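Local coordinates for putative aspartate aminotransferase (Thermus thermophilus, PDB 1IUG), which probably transfers amino groups between amino acids such as aspartate and 2-oxo acids, using pyridoxal 5'-phosphate bound to a lysine, at residues A[240-243]-A[244-248]. Sequence-based numbering, arbitrary orientation.
Sequences AAVL and EEVLP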
ATOM      1  N   ALA A 240      14.967   3.040  -5.280  1.00 24.97           N
ATOM      2  CA  ALA A 240      16.417   2.959  -5.118  1.00 25.99           C
ATOM      3  C   ALA A 240      17.153   3.370  -6.402  1.00 27.13           C
ATOM      4  O   ALA A 240      18.083   4.177  -6.359  1.00 25.95           O
ATOM      5  CB  ALA A 240      16.817   1.551  -4.702  1.00 24.21           C
ATOM      6  N   ALA A 241      16.705   2.832  -7.535  1.00 27.91           N
ATOM      7  CA  ALA A 241      17.293   3.134  -8.843  1.00 29.29           C
ATOM      8  C   ALA A 241      17.252   4.626  -9.190  1.00 29.65           C
ATOM      9  O   ALA A 241      18.230   5.175  -9.696  1.00 31.56           O
ATOM     10  CB  ALA A 241      16.592   2.327  -9.931  1.00 28.65           C
ATOM     11  N   VAL A 242      16.117   5.275  -8.932  1.00 29.02           N
ATOM     12  CA  VAL A 242      15.976   6.702  -9.216  1.00 28.15           C
ATOM     13  C   VAL A 242      16.854   7.544  -8.292  1.00 27.54           C
ATOM     14  O   VAL A 242      17.557   8.447  -8.752  1.00 26.20           O
ATOM     15  CB  VAL A 242      14.497   7.167  -9.107  1.00 28.73           C
ATOM     16  CG1 VAL A 242      14.410   8.684  -9.119  1.00 29.93           C
ATOM     17  CG2 VAL A 242      13.691   6.606 -10.267  1.00 29.49           C
ATOM     18  N   LEU A 243      16.816   7.248  -6.996  1.00 26.73           N
ATOM     19  CA  LEU A 243      17.618   7.992  -6.030  1.00 30.13           C
ATOM     20  C   LEU A 243      19.111   7.870  -6.311  1.00 32.14           C
ATOM     21  O   LEU A 243      19.857   8.826  -6.116  1.00 32.40           O
ATOM     22  CB  LEU A 243      17.306   7.555  -4.597  1.00 28.35           C
ATOM     23  CG  LEU A 243      15.955   8.024  -4.047  1.00 30.47           C
ATOM     24  CD1 LEU A 243      15.710   7.413  -2.680  1.00 26.82           C
ATOM     25  CD2 LEU A 243      15.917   9.547  -3.978  1.00 29.55           C
ATOM     26  N   GLU A 244      19.542   6.702  -6.780  1.00 34.68           N
ATOM     27  CA  GLU A 244      20.950   6.483  -7.103  1.00 38.92           C
ATOM     28  C   GLU A 244      21.433   7.409  -8.213  1.00 38.08           C
ATOM     29  O   GLU A 244      22.584   7.835  -8.211  1.00 37.70           O
ATOM     30  CB  GLU A 244      21.204   5.029  -7.509  1.00 41.51           C
ATOM     31  CG  GLU A 244      21.465   4.098  -6.341  1.00 49.25           C
ATOM     32  CD  GLU A 244      21.647   2.655  -6.771  1.00 53.67           C
ATOM     33  OE1 GLU A 244      20.924   1.783  -6.239  1.00 55.87           O
ATOM     34  OE2 GLU A 244      22.512   2.392  -7.635  1.00 55.95           O
ATOM     35  N   GLU A 245      20.546   7.723  -9.154  1.00 38.99           N
ATOM     36  CA  GLU A 245      20.892   8.597 -10.266  1.00 39.09           C
ATOM     37  C   GLU A 245      20.728  10.087  -9.957  1.00 37.45           C
ATOM     38  O   GLU A 245      21.560  10.902 -10.355  1.00 36.60           O
ATOM     39  CB  GLU A 245      20.064   8.243 -11.505  1.00 42.77           C
ATOM     40  CG  GLU A 245      20.508   9.004 -12.752  1.00 49.89           C
ATOM     41  CD  GLU A 245      19.599   8.785 -13.944  1.00 54.24           C
ATOM     42  OE1 GLU A 245      18.874   9.734 -14.316  1.00 56.29           O
ATOM     43  OE2 GLU A 245      19.622   7.673 -14.518  1.00 56.48           O
ATOM     44  N   VAL A 246      19.667  10.434  -9.233  1.00 34.89           N
ATOM     45  CA  VAL A 246      19.384  11.829  -8.908  1.00 33.52           C
ATOM     46  C   VAL A 246      20.204  12.453  -7.779  1.00 33.20           C
ATOM     47  O   VAL A 246      20.667  13.584  -7.910  1.00 31.49           O
ATOM     48  CB  VAL A 246      17.872  12.039  -8.622  1.00 33.46           C
ATOM     49  CG1 VAL A 246      17.609  13.456  -8.127  1.00 31.34           C
ATOM     50  CG2 VAL A 246      17.066  11.778  -9.883  1.00 32.10           C
ATOM     51  N   LEU A 247      20.381  11.723  -6.682  1.00 33.15           N
ATOM     52  CA  LEU A 247      21.120  12.233  -5.528  1.00 33.29           C
ATOM     53  C   LEU A 247      22.509  12.842  -5.782  1.00 35.01           C
ATOM     54  O   LEU A 247      22.854  13.866  -5.182  1.00 33.48           O
ATOM     55  CB  LEU A 247      21.172  11.178  -4.420  1.00 31.60           C
ATOM     56  CG  LEU A 247      20.397  11.532  -3.144  1.00 35.29           C
ATOM     57  CD1 LEU A 247      19.068  12.202  -3.465  1.00 34.49           C
ATOM     58  CD2 LEU A 247      20.176  10.284  -2.310  1.00 33.58           C
ATOM     59  N   PRO A 248      23.328  12.224  -6.658  1.00 35.62           N
ATOM     60  CA  PRO A 248      24.657  12.796  -6.916  1.00 36.42           C
ATOM     61  C   PRO A 248      24.575  14.138  -7.644  1.00 37.02           C
ATOM     62  O   PRO A 248      25.491  14.956  -7.555  1.00 37.39           O
ATOM     63  CB  PRO A 248      25.322  11.730  -7.789  1.00 36.52           C
ATOM     64  CG  PRO A 248      24.659  10.462  -7.342  1.00 36.06           C
ATOM     65  CD  PRO A 248      23.218  10.888  -7.269  1.00 35.83           C
TER
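Near the C-terminal end of helix 233-246, successive turns bring Val242 against Val246 and Leu243 against Leu247. CG1 of Val242, anti to its own N (chi1 168°), lies 4.1 Å from CG2 of Val246, the branch beside N and anti to the carbonyl carbon. The leucines run alongside each other too, with CD2 of Leu243 4.2 Å from CD1 of Leu247. Leu247 has a chi1 of -113°, off the staggered positions, and its CB sits 3.2 Å from Leu243 O. Glu244 lays CB and CG against Ala240 O (CG at 3.4 Å), its chain extended beyond CG. The backbone keeps i to i+4 bonds from the N atoms of Glu244, Val246 and Leu247 to the O atoms of Ala240, Val242 and Leu243, that of Val246 N to Val242 O being 2.9 Å. Between these rungs Glu245 N divides itself weakly between Ala241 O (3.5 Å) and Val242 O (3.1 Å), a local slackening of the alpha-helical pattern. The chemistry is that of an amphipathic helix end: Val242 packs on loop residues His13 and Met188, and Leu243 on Leu42 and Leu43 of helix 30-47, while the glutamates lie on the exposed side, Glu245 in a salt bridge with Lys15.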